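PDB 5K04: N-terminal acetyltransferase B complex subunit MDM20, which probably serves as the non-catalytic, TPR-like auxiliary subunit of the NatB complex, which acetylates protein N-termini with acetyl-coenzyme A as the donor. Local coordinates for residues P454-I457 with N458-A461; V512-I515 with L516-S519. One frame throughout, in Å; residues are numbered along the deposited sequence.

Interaction 1: residues P454-I457 with N458-A461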
loop_
_atom_site.group_PDB
_atom_site.type_symbol
_atom_site.label_atom_id
_atom_site.label_comp_id
_atom_site.label_asym_id
_atom_site.label_seq_id
_atom_site.Cartn_x
_atom_site.Cartn_y
_atom_site.Cartn_z
ATOM N N PRO A 454 22.877 7.769 -5.284
ATOM C CA PRO A 454 22.670 8.970 -4.447
ATOM C C PRO A 454 22.934 10.265 -5.202
ATOM O O PRO A 454 23.860 11.021 -4.909
ATOM C CB PRO A 454 23.660 8.742 -3.301
ATOM C CG PRO A 454 24.776 7.997 -3.931
ATOM C CD PRO A 454 24.166 7.110 -4.990
ATOM N N SER A 455 22.098 10.541 -6.199
ATOM C CA SER A 455 22.166 11.805 -6.912
ATOM C C SER A 455 21.206 12.822 -6.291
ATOM O O SER A 455 20.313 12.479 -5.516
ATOM C CB SER A 455 21.854 11.600 -8.397
ATOM O OG SER A 455 20.495 11.248 -8.596
ATOM N N LYS A 456 21.404 14.097 -6.658
ATOM C CA LYS A 456 20.543 15.178 -6.185
ATOM C C LYS A 456 19.145 15.087 -6.794
ATOM O O LYS A 456 18.138 15.326 -6.110
ATOM C CB LYS A 456 21.199 16.520 -6.510
ATOM C CG LYS A 456 20.299 17.735 -6.379
ATOM C CD LYS A 456 19.913 18.019 -4.940
ATOM C CE LYS A 456 19.071 19.284 -4.845
ATOM N NZ LYS A 456 18.821 19.671 -3.434
ATOM N N ILE A 457 19.065 14.732 -8.078
ATOM C CA ILE A 457 17.766 14.531 -8.722
ATOM C C ILE A 457 16.992 13.407 -8.044
ATOM O O ILE A 457 15.785 13.523 -7.807
ATOM C CB ILE A 457 17.952 14.270 -10.227
ATOM C CG1 ILE A 457 18.494 15.535 -10.891
ATOM C CG2 ILE A 457 16.630 13.876 -10.873
ATOM C CD1 ILE A 457 18.798 15.365 -12.341
ATOM N N ASN A 458 17.676 12.312 -7.706
ATOM C CA ASN A 458 17.014 11.225 -6.996
ATOM C C ASN A 458 16.600 11.656 -5.587
ATOM O O ASN A 458 15.509 11.301 -5.118
ATOM C CB ASN A 458 17.931 10.003 -6.950
ATOM C CG ASN A 458 18.182 9.384 -8.343
ATOM O OD1 ASN A 458 17.674 9.863 -9.372
ATOM N ND2 ASN A 458 18.981 8.311 -8.368
ATOM N N LEU A 459 17.459 12.428 -4.906
ATOM C CA LEU A 459 17.113 12.959 -3.589
ATOM C C LEU A 459 15.814 13.763 -3.642
ATOM O O LEU A 459 14.906 13.553 -2.833
ATOM C CB LEU A 459 18.261 13.824 -3.064
ATOM C CG LEU A 459 17.942 14.686 -1.837
ATOM C CD1 LEU A 459 17.542 13.823 -0.639
ATOM C CD2 LEU A 459 19.124 15.597 -1.479
ATOM N N ASP A 460 15.707 14.681 -4.605
ATOM C CA ASP A 460 14.490 15.474 -4.744
ATOM C C ASP A 460 13.288 14.599 -5.071
ATOM O O ASP A 460 12.169 14.891 -4.639
ATOM C CB ASP A 460 14.692 16.548 -5.813
ATOM C CG ASP A 460 15.742 17.595 -5.408
ATOM O OD1 ASP A 460 15.807 17.945 -4.210
ATOM O OD2 ASP A 460 16.491 18.070 -6.295
ATOM N N ALA A 461 13.498 13.515 -5.811
ATOM C CA ALA A 461 12.408 12.578 -6.068
ATOM C C ALA A 461 11.975 11.872 -4.785
ATOM O O ALA A 461 10.776 11.688 -4.538
ATOM C CB ALA A 461 12.828 11.563 -7.130
#
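The carbonyls of S455, K456 and I457 each accept the backbone N-H four residues on, from L459, D460 and A461, and so open helix 456-485 with regular alpha-helical turns. S455 is the N-cap: S455 OG accepts from N458 N at 3.1 Å, with an N-H...O angle of 157°. A first torsion of 68° sets OG between the backbone N and carbonyl carbon of S455 and points it forward to the open N-H of the first turn. The carboxamide of N458 lies beside that hydroxyl, CG being 3.0 Å from S455 OG, but bonds elsewhere: its ND2 donates to the carbonyl of N453, just ahead of the cap. From the first residue of the helix, K456 reaches D460 one turn on in an i to i+4 salt bridge, K456 NZ to D460 OD1 at 3.6 Å. K456 leaves with CG anti to its backbone N (chi1 166°) and bends at chi2, which carries its chain across the carboxylate; K456 CE comes within 3.2 Å of D460 OD2. D460 OD1, the atom nearer the lysine NZ, is also hydrogen-bonded to the hydroxyl of Y527 on helix 525-537. The serine cap thus satisfies an N-H that the first turn would leave without a helical acceptor, while the lysine and the tyrosine hydroxyl, approaching one carboxylate, would probably stabilise its negative charge.

Interaction 2: residues V512-I515 with L516-S519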
loop_
_atom_site.group_PDB
_atom_site.type_symbol
_atom_site.label_atom_id
_atom_site.label_comp_id
_atom_site.label_asym_id
_atom_site.label_seq_id
_atom_site.Cartn_x
_atom_site.Cartn_y
_atom_site.Cartn_z
ATOM N N VAL A 512 12.680 7.633 4.431
ATOM C CA VAL A 512 13.436 8.527 5.311
ATOM C C VAL A 512 14.910 8.132 5.340
ATOM O O VAL A 512 15.794 8.990 5.227
ATOM C CB VAL A 512 12.825 8.542 6.731
ATOM C CG1 VAL A 512 13.689 9.357 7.706
ATOM C CG2 VAL A 512 11.385 9.096 6.723
ATOM N N ALA A 513 15.196 6.826 5.461
ATOM C CA ALA A 513 16.584 6.358 5.473
ATOM C C ALA A 513 17.318 6.755 4.197
ATOM O O ALA A 513 18.483 7.170 4.241
ATOM C CB ALA A 513 16.621 4.840 5.636
ATOM N N LYS A 514 16.632 6.642 3.054
ATOM C CA LYS A 514 17.226 6.946 1.758
ATOM C C LYS A 514 17.490 8.441 1.599
ATOM O O LYS A 514 18.518 8.844 1.044
ATOM C CB LYS A 514 16.299 6.435 0.659
ATOM C CG LYS A 514 16.928 6.396 -0.697
ATOM C CD LYS A 514 17.782 5.148 -0.882
ATOM C CE LYS A 514 18.206 5.055 -2.346
ATOM N NZ LYS A 514 19.008 3.847 -2.620
ATOM N N ILE A 515 16.569 9.278 2.075
ATOM C CA ILE A 515 16.783 10.722 2.057
ATOM C C ILE A 515 18.000 11.095 2.889
ATOM O O ILE A 515 18.829 11.928 2.484
ATOM C CB ILE A 515 15.522 11.442 2.560
ATOM C CG1 ILE A 515 14.420 11.369 1.496
ATOM C CG2 ILE A 515 15.858 12.885 2.986
ATOM C CD1 ILE A 515 13.038 11.656 2.058
ATOM N N LEU A 516 18.100 10.520 4.087
ATOM C CA LEU A 516 19.223 10.824 4.961
ATOM C C LEU A 516 20.538 10.413 4.310
ATOM O O LEU A 516 21.490 11.194 4.262
ATOM C CB LEU A 516 19.026 10.122 6.301
ATOM C CG LEU A 516 17.889 10.699 7.140
ATOM C CD1 LEU A 516 17.509 9.758 8.287
ATOM C CD2 LEU A 516 18.320 12.059 7.650
ATOM N N GLN A 517 20.577 9.207 3.742
ATOM C CA GLN A 517 21.814 8.683 3.171
ATOM C C GLN A 517 22.325 9.577 2.051
ATOM O O GLN A 517 23.500 9.956 2.030
ATOM C CB GLN A 517 21.590 7.254 2.656
ATOM C CG GLN A 517 22.782 6.714 1.861
ATOM C CD GLN A 517 22.599 5.277 1.432
ATOM O OE1 GLN A 517 22.012 5.001 0.379
ATOM N NE2 GLN A 517 23.104 4.345 2.246
ATOM N N ILE A 518 21.448 9.911 1.100
ATOM C CA ILE A 518 21.840 10.750 -0.029
ATOM C C ILE A 518 22.184 12.156 0.448
ATOM O O ILE A 518 23.172 12.759 0.001
ATOM C CB ILE A 518 20.714 10.734 -1.086
ATOM C CG1 ILE A 518 20.397 9.276 -1.473
ATOM C CG2 ILE A 518 21.071 11.557 -2.340
ATOM C CD1 ILE A 518 19.198 9.157 -2.388
ATOM N N SER A 519 21.397 12.687 1.393
ATOM C CA SER A 519 21.715 13.989 1.976
ATOM C C SER A 519 23.132 14.029 2.546
ATOM O O SER A 519 23.846 15.016 2.352
ATOM C CB SER A 519 20.701 14.354 3.067
ATOM O OG SER A 519 19.513 14.847 2.490
#
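V512 and L516 meet through their methyl groups, V512 CG1 against L516 CD1 at 3.9 Å, the two side chains lying next to each other and pointing the same way on one face of helix 506-521. L516 has CG beside its own backbone N (chi1 -70°) and leans back over the previous turn, its CG 3.3 Å from V512 O. I518 repeats this backward lean with chi1 -55°: I518 CG1 sits 3.2 Å from K514 O, and I518 CD1 reaches K514 CG at 4.0 Å. The K514 chain is bent at chi2, and its ammonium group leaves the helix to donate to the carbonyls of T450 and T452, in the loop ahead of helix 456-485. Q517, extended as far as CD, likewise sends its amide outward, where NE2 donates to E671 of helix 661-682. At the end of the segment S519 curls back on the helix, and S519 OG makes a weak 3.0 Å hydrogen bond to I515 O. That carbonyl, I515 O, already accepts from S519 N at 2.9 Å, one of four successive i to i+4 backbone bonds. L516 packs on L578 and Y581 of helix 571-584 and on L528 and F531 of helix 525-537; I515 and I518 touch W462 of helix 456-485. Such packing on several neighbours is consistent with a helix buried within a TPR-like helical array. Within this buried setting the serine hydroxyl folds onto its own helix, and the lysine charge meets two backbone carbonyls, which would offset part of the cost of burying it.

Interaction 1 comes first along the chain, at the start of helix 456-485, and interaction 2 follows within helix 506-521; helix 489-503 lies between the two in sequence. Their centres are about 10 Å apart, and they touch directly: I518 CG2 packs against S455 O at 3.4 Å and against L459 CB at 3.7 Å. Helix 525-537 joins them as well, Y527 meeting residues of both, so helices 456-485 and 506-521 pack on each other and share a neighbour in the all-helical scaffold. Both lie in the region characteristic of MDM20/NAA25 proteins. The other protein chain touches neither, so both are contacts within the subunit, interaction 2 buried and interaction 1 partly so.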